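Local coordinates for FAD-binding oxidoreductase (Gulosibacter chungangensis, PDB 7PBG), which oxidises 4-ethylphenol and probably related 4-alkylphenols, dehydrogenating the alkyl side chain toward 4-vinylphenol with a covalently bound FAD cofactor, at residues 145-157 against 371-384. Residues are numbered along the deposited sequence; the frame is centred on the assembly and turned at random.
Sequences KLMIDPAELDWGS and RHELNTGVPNRHSA. With FAD (flavin-adenine dinucleotide), chain C.
The flavin of this FAD_PCMH-type oxidase lies where the FAD-binding domain meets the C-terminal domain, and Glu152 and Arg371 form part of that joint. Glu152 shows how one carboxylate can bind across such a seam: its OE2 pairs with Arg371 NH2 at 2.9 Å in a salt bridge of weak hydrogen-bond geometry, the planes of the two groups 71° apart, while Ser383 OG donates to OE1 at 2.6 Å from the anti side but tilted 33° out of the carboxylate plane. Leu374 CD1 covers one face of that guanidinium, and Glu152 CG rests 3.4 Å from FAD O4. Farther along, Arg381 reaches back to Asp154 and Trp155, the middle residues of the Leu153-Gly156 type I turn. Its NH2 meets the syn lone pair of Asp154 OD1 at 2.8 Å, nearly in the guanidinium plane; the bend at chi3 (65°) swings this group round so that one face lies over Trp155 CE3, the indole edge pointing into it. Leu153 lies between the flavin and the 3-10 segment 382-384, with CD1 toward the dimethylbenzene ring and CD2 3.6 Å from Ala384 N. At the other end of the contact, helix 363-375 ends in a Schellman motif at Gly377, whose CA packs 3.2 Å from Ile148 O, and Pro150 CB meets Pro379 CB at 3.8 Å. Gripped at both oxygens, the Glu152 carboxylate is restricted in rotation beside the flavin; with the proline and leucine packing, Ser383 and the two salt bridges probably hold the flavin-contacting loop against the C-terminal domain.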
loop_
_atom_site.group_PDB
_atom_site.type_symbol
_atom_site.label_atom_id
_atom_site.label_comp_id
_atom_site.label_asym_id
_atom_site.label_seq_id
_atom_site.Cartn_x
_atom_site.Cartn_y
_atom_site.Cartn_z
ATOM N N LYS A 145 7.397 -19.068 14.707
ATOM C CA LYS A 145 8.005 -19.424 13.400
ATOM C C LYS A 145 7.747 -18.299 12.386
ATOM O O LYS A 145 7.062 -18.492 11.369
ATOM C CB LYS A 145 7.486 -20.778 12.910
ATOM C CG LYS A 145 7.693 -21.914 13.912
ATOM C CD LYS A 145 9.098 -22.026 14.433
ATOM C CE LYS A 145 9.347 -23.291 15.236
ATOM N NZ LYS A 145 9.592 -23.005 16.676
ATOM N N LEU A 146 8.360 -17.163 12.668
ATOM C CA LEU A 146 8.239 -15.917 11.888
ATOM C C LEU A 146 9.637 -15.382 11.634
ATOM O O LEU A 146 10.535 -15.583 12.469
ATOM C CB LEU A 146 7.445 -14.886 12.691
ATOM C CG LEU A 146 6.006 -15.239 13.082
ATOM C CD1 LEU A 146 5.474 -14.077 13.872
ATOM C CD2 LEU A 146 5.141 -15.538 11.887
ATOM N N MET A 147 9.788 -14.685 10.524
ATOM C CA MET A 147 11.025 -14.025 10.102
ATOM C C MET A 147 10.790 -12.528 10.112
ATOM O O MET A 147 9.680 -12.049 9.754
ATOM C CB MET A 147 11.374 -14.430 8.663
ATOM C CG MET A 147 11.880 -15.825 8.542
ATOM S SD MET A 147 11.914 -16.229 6.782
ATOM C CE MET A 147 12.957 -14.908 6.157
ATOM N N ILE A 148 11.821 -11.800 10.443
ATOM C CA ILE A 148 11.808 -10.343 10.192
ATOM C C ILE A 148 12.460 -10.056 8.828
ATOM O O ILE A 148 13.013 -10.946 8.178
ATOM C CB ILE A 148 12.476 -9.573 11.315
ATOM C CG1 ILE A 148 13.986 -9.797 11.343
ATOM C CG2 ILE A 148 11.853 -9.927 12.660
ATOM C CD1 ILE A 148 14.731 -8.660 11.998
ATOM N N ASP A 149 12.391 -8.797 8.429
ATOM C CA ASP A 149 12.952 -8.307 7.147
ATOM C C ASP A 149 13.869 -7.142 7.487
ATOM O O ASP A 149 13.416 -5.976 7.575
ATOM C CB ASP A 149 11.897 -7.873 6.128
ATOM C CG ASP A 149 12.520 -7.546 4.790
ATOM O OD1 ASP A 149 12.490 -8.416 3.911
ATOM O OD2 ASP A 149 13.033 -6.425 4.657
ATOM N N PRO A 150 15.147 -7.414 7.828
ATOM C CA PRO A 150 16.051 -6.329 8.186
ATOM C C PRO A 150 16.594 -5.583 6.960
ATOM O O PRO A 150 16.898 -6.130 5.905
ATOM C CB PRO A 150 17.198 -7.025 8.933
ATOM C CG PRO A 150 17.221 -8.448 8.353
ATOM C CD PRO A 150 15.792 -8.752 7.933
ATOM N N ALA A 151 16.826 -4.285 7.147
ATOM C CA ALA A 151 17.763 -3.508 6.316
ATOM C C ALA A 151 19.189 -4.003 6.601
ATOM O O ALA A 151 19.394 -4.987 7.408
ATOM C CB ALA A 151 17.584 -2.036 6.657
ATOM N N GLU A 152 20.181 -3.372 5.980
ATOM C CA GLU A 152 21.579 -3.855 5.967
ATOM C C GLU A 152 22.198 -3.741 7.354
ATOM O O GLU A 152 23.049 -4.587 7.668
ATOM C CB GLU A 152 22.406 -3.123 4.914
ATOM C CG GLU A 152 22.142 -3.692 3.538
ATOM C CD GLU A 152 23.225 -3.617 2.481
ATOM O OE1 GLU A 152 24.425 -3.421 2.812
ATOM O OE2 GLU A 152 22.869 -3.836 1.327
ATOM N N LEU A 153 21.766 -2.787 8.172
ATOM C CA LEU A 153 22.423 -2.586 9.485
ATOM C C LEU A 153 21.456 -2.927 10.624
ATOM O O LEU A 153 20.346 -2.393 10.661
ATOM C CB LEU A 153 22.916 -1.138 9.525
ATOM C CG LEU A 153 23.943 -0.808 8.451
ATOM C CD1 LEU A 153 24.214 0.706 8.411
ATOM C CD2 LEU A 153 25.218 -1.563 8.695
ATOM N N ASP A 154 21.886 -3.734 11.595
ATOM C CA ASP A 154 20.944 -4.315 12.581
ATOM C C ASP A 154 20.496 -3.313 13.646
ATOM O O ASP A 154 19.562 -3.629 14.402
ATOM C CB ASP A 154 21.477 -5.588 13.223
ATOM C CG ASP A 154 22.663 -5.429 14.154
ATOM O OD1 ASP A 154 22.773 -4.396 14.804
ATOM O OD2 ASP A 154 23.335 -6.428 14.354
ATOM N N TRP A 155 21.101 -2.128 13.691
ATOM C CA TRP A 155 20.717 -1.024 14.597
ATOM C C TRP A 155 19.588 -0.181 13.999
ATOM O O TRP A 155 19.120 0.743 14.721
ATOM C CB TRP A 155 21.933 -0.120 14.897
ATOM C CG TRP A 155 22.644 0.493 13.731
ATOM C CD1 TRP A 155 22.140 1.293 12.728
ATOM C CD2 TRP A 155 24.072 0.431 13.490
ATOM N NE1 TRP A 155 23.142 1.744 11.917
ATOM C CE2 TRP A 155 24.329 1.186 12.322
ATOM C CE3 TRP A 155 25.141 -0.211 14.123
ATOM C CZ2 TRP A 155 25.613 1.342 11.800
ATOM C CZ3 TRP A 155 26.410 -0.086 13.584
ATOM C CH2 TRP A 155 26.643 0.705 12.463
ATOM N N GLY A 156 19.200 -0.416 12.750
ATOM C CA GLY A 156 18.043 0.265 12.142
ATOM C C GLY A 156 16.786 0.031 12.962
ATOM O O GLY A 156 16.609 -1.069 13.505
ATOM N N SER A 157 15.957 1.051 13.142
ATOM C CA SER A 157 14.629 0.969 13.806
ATOM C C SER A 157 13.571 0.345 12.891
ATOM O O SER A 157 13.386 0.805 11.710
ATOM C CB SER A 157 14.175 2.345 14.277
ATOM O OG SER A 157 12.801 2.323 14.584
ATOM N N ARG A 371 24.820 -11.834 3.103
ATOM C CA ARG A 371 23.552 -11.653 2.370
ATOM C C ARG A 371 22.573 -12.755 2.727
ATOM O O ARG A 371 21.356 -12.477 2.831
ATOM C CB ARG A 371 23.790 -11.594 0.862
ATOM C CG ARG A 371 24.761 -10.503 0.430
ATOM C CD ARG A 371 24.534 -9.159 1.055
ATOM N NE ARG A 371 23.207 -8.585 0.865
ATOM C CZ ARG A 371 22.886 -7.328 1.166
ATOM N NH1 ARG A 371 21.685 -6.854 0.879
ATOM N NH2 ARG A 371 23.807 -6.538 1.695
ATOM N N HIS A 372 23.057 -13.992 2.820
ATOM C CA HIS A 372 22.212 -15.122 3.216
ATOM C C HIS A 372 21.539 -14.783 4.547
ATOM O O HIS A 372 20.363 -15.093 4.720
ATOM C CB HIS A 372 23.060 -16.371 3.287
ATOM C CG HIS A 372 22.291 -17.552 3.770
ATOM N ND1 HIS A 372 21.271 -18.077 3.050
ATOM C CD2 HIS A 372 22.423 -18.302 4.888
ATOM C CE1 HIS A 372 20.803 -19.131 3.685
ATOM N NE2 HIS A 372 21.493 -19.293 4.829
ATOM N N GLU A 373 22.280 -14.207 5.482
ATOM C CA GLU A 373 21.722 -13.806 6.780
ATOM C C GLU A 373 20.586 -12.797 6.556
ATOM O O GLU A 373 19.426 -13.058 7.018
ATOM C CB GLU A 373 22.821 -13.283 7.680
ATOM C CG GLU A 373 23.569 -14.383 8.386
ATOM C CD GLU A 373 24.650 -13.887 9.316
ATOM O OE1 GLU A 373 24.947 -12.660 9.296
ATOM O OE2 GLU A 373 25.271 -14.747 9.993
ATOM N N LEU A 374 20.874 -11.705 5.844
ATOM C CA LEU A 374 19.830 -10.658 5.680
ATOM C C LEU A 374 18.610 -11.283 5.007
ATOM O O LEU A 374 17.481 -10.935 5.386
ATOM C CB LEU A 374 20.346 -9.484 4.849
ATOM C CG LEU A 374 21.491 -8.709 5.479
ATOM C CD1 LEU A 374 21.899 -7.579 4.596
ATOM C CD2 LEU A 374 21.167 -8.182 6.875
ATOM N N ASN A 375 18.835 -12.114 3.998
ATOM C CA ASN A 375 17.748 -12.653 3.136
ATOM C C ASN A 375 16.938 -13.706 3.889
ATOM O O ASN A 375 15.855 -14.066 3.402
ATOM C CB ASN A 375 18.227 -13.245 1.809
ATOM C CG ASN A 375 18.928 -12.213 0.982
ATOM O OD1 ASN A 375 18.977 -11.028 1.375
ATOM N ND2 ASN A 375 19.433 -12.655 -0.157
ATOM N N THR A 376 17.481 -14.223 4.990
ATOM C CA THR A 376 16.771 -15.234 5.805
ATOM C C THR A 376 16.284 -14.635 7.126
ATOM O O THR A 376 15.897 -15.397 8.009
ATOM C CB THR A 376 17.616 -16.492 6.028
ATOM O OG1 THR A 376 18.826 -16.186 6.721
ATOM C CG2 THR A 376 17.905 -17.228 4.738
ATOM N N GLY A 377 16.350 -13.312 7.272
ATOM C CA GLY A 377 15.775 -12.614 8.411
ATOM C C GLY A 377 16.725 -12.510 9.590
ATOM O O GLY A 377 16.254 -12.146 10.665
ATOM N N VAL A 378 18.014 -12.763 9.390
ATOM C CA VAL A 378 19.037 -12.678 10.462
ATOM C C VAL A 378 19.775 -11.378 10.275
ATOM O O VAL A 378 20.521 -11.212 9.311
ATOM C CB VAL A 378 20.014 -13.844 10.416
ATOM C CG1 VAL A 378 21.050 -13.716 11.538
ATOM C CG2 VAL A 378 19.281 -15.146 10.494
ATOM N N PRO A 379 19.491 -10.371 11.098
ATOM C CA PRO A 379 20.135 -9.090 10.891
ATOM C C PRO A 379 21.609 -9.154 11.288
ATOM O O PRO A 379 22.004 -9.974 12.161
ATOM C CB PRO A 379 19.376 -8.121 11.811
ATOM C CG PRO A 379 18.662 -8.969 12.794
ATOM C CD PRO A 379 18.651 -10.408 12.309
ATOM N N ASN A 380 22.414 -8.275 10.700
ATOM C CA ASN A 380 23.859 -8.183 11.012
ATOM C C ASN A 380 24.304 -6.737 10.801
ATOM O O ASN A 380 23.472 -5.893 10.482
ATOM C CB ASN A 380 24.693 -9.213 10.233
ATOM C CG ASN A 380 24.620 -9.041 8.732
ATOM O OD1 ASN A 380 24.887 -7.959 8.213
ATOM N ND2 ASN A 380 24.238 -10.105 8.030
ATOM N N ARG A 381 25.572 -6.456 10.993
ATOM C CA ARG A 381 26.115 -5.122 10.612
ATOM C C ARG A 381 27.354 -5.314 9.746
ATOM O O ARG A 381 28.258 -4.480 9.752
ATOM C CB ARG A 381 26.399 -4.308 11.858
ATOM C CG ARG A 381 27.335 -4.980 12.833
ATOM C CD ARG A 381 27.436 -4.092 14.056
ATOM N NE ARG A 381 26.167 -3.980 14.757
ATOM C CZ ARG A 381 25.952 -3.231 15.845
ATOM N NH1 ARG A 381 26.906 -2.453 16.332
ATOM N NH2 ARG A 381 24.764 -3.215 16.416
ATOM N N HIS A 382 27.367 -6.387 8.980
ATOM C CA HIS A 382 28.489 -6.688 8.071
ATOM C C HIS A 382 28.825 -5.465 7.211
ATOM O O HIS A 382 30.019 -5.163 7.146
ATOM C CB HIS A 382 28.166 -7.938 7.252
ATOM C CG HIS A 382 29.357 -8.470 6.543
ATOM N ND1 HIS A 382 29.563 -8.270 5.180
ATOM C CD2 HIS A 382 30.415 -9.158 7.019
ATOM C CE1 HIS A 382 30.708 -8.853 4.839
ATOM N NE2 HIS A 382 31.265 -9.373 5.964
ATOM N N SER A 383 27.840 -4.774 6.612
ATOM C CA SER A 383 28.043 -3.609 5.708
ATOM C C SER A 383 28.582 -2.381 6.461
ATOM O O SER A 383 29.003 -1.460 5.762
ATOM C CB SER A 383 26.790 -3.227 4.932
ATOM O OG SER A 383 26.236 -4.391 4.356
ATOM N N ALA A 384 28.623 -2.384 7.794
ATOM C CA ALA A 384 29.250 -1.320 8.616
ATOM C C ALA A 384 30.765 -1.258 8.335
ATOM O O ALA A 384 31.380 -0.196 8.479
ATOM C CB ALA A 384 28.958 -1.523 10.086
HETATM P PA FAD C . 15.198 6.974 12.100
HETATM O O1A FAD C . 16.428 7.801 11.916
HETATM O O2A FAD C . 14.685 6.745 13.500
HETATM O O5B FAD C . 14.043 7.638 11.270
HETATM C C5B FAD C . 14.245 8.108 9.945
HETATM C C4B FAD C . 13.268 9.234 9.706
HETATM O O4B FAD C . 11.897 8.744 9.763
HETATM C C3B FAD C . 13.295 10.379 10.730
HETATM O O3B FAD C . 14.333 11.312 10.440
HETATM C C2B FAD C . 11.861 10.925 10.651
HETATM O O2B FAD C . 11.750 11.789 9.535
HETATM C C1B FAD C . 11.058 9.641 10.471
HETATM N N9A FAD C . 10.650 9.009 11.698
HETATM C C8A FAD C . 11.266 7.956 12.297
HETATM N N7A FAD C . 10.656 7.584 13.385
HETATM C C5A FAD C . 9.623 8.477 13.543
HETATM C C6A FAD C . 8.596 8.564 14.488
HETATM N N6A FAD C . 8.509 7.757 15.553
HETATM N N1A FAD C . 7.709 9.574 14.338
HETATM C C2A FAD C . 7.816 10.384 13.254
HETATM N N3A FAD C . 8.721 10.369 12.284
HETATM C C4A FAD C . 9.609 9.376 12.495
HETATM N N1 FAD C . 18.268 1.860 4.341
HETATM C C2 FAD C . 17.394 0.966 3.914
HETATM O O2 FAD C . 16.158 1.196 3.958
HETATM N N3 FAD C . 17.783 -0.255 3.498
HETATM C C4 FAD C . 19.096 -0.618 3.403
HETATM O O4 FAD C . 19.393 -1.784 3.082
HETATM C C4X FAD C . 20.050 0.303 3.795
HETATM N N5 FAD C . 21.306 -0.039 3.687
HETATM C C5X FAD C . 22.231 0.891 4.095
HETATM C C6 FAD C . 23.586 0.539 4.014
HETATM C C7 FAD C . 24.585 1.386 4.454
HETATM C C7M FAD C . 26.033 0.951 4.361
HETATM C C8 FAD C . 24.216 2.631 5.007
HETATM C C8M FAD C . 25.263 3.584 5.497
HETATM C C9 FAD C . 22.888 3.003 5.060
HETATM C C9A FAD C . 21.859 2.147 4.625
HETATM N N10 FAD C . 20.508 2.466 4.721
HETATM C C10 FAD C . 19.554 1.543 4.317
HETATM C "C1'" FAD C . 20.039 3.731 5.344
HETATM C "C2'" FAD C . 19.805 3.615 6.859
HETATM O "O2'" FAD C . 20.891 2.870 7.507
HETATM C "C3'" FAD C . 18.507 2.888 7.270
HETATM O "O3'" FAD C . 17.438 3.306 6.458
HETATM C "C4'" FAD C . 18.096 3.047 8.739
HETATM O "O4'" FAD C . 17.259 1.950 9.137
HETATM C "C5'" FAD C . 17.381 4.352 8.966
HETATM O "O5'" FAD C . 17.604 4.859 10.288
HETATM P P FAD C . 16.612 4.517 11.492
HETATM O O1P FAD C . 17.344 4.751 12.779
HETATM O O2P FAD C . 16.074 3.149 11.220
HETATM O O3P FAD C . 15.427 5.580 11.338
HETATM O O HOH W 1 14.052 -13.351 11.298
HETATM O O HOH W 2 16.189 -8.373 4.639
HETATM O O HOH W 3 20.700 -6.020 9.450
HETATM O O HOH W 4 25.026 -5.807 6.508
HETATM O O HOH W 5 21.751 -8.958 14.934
#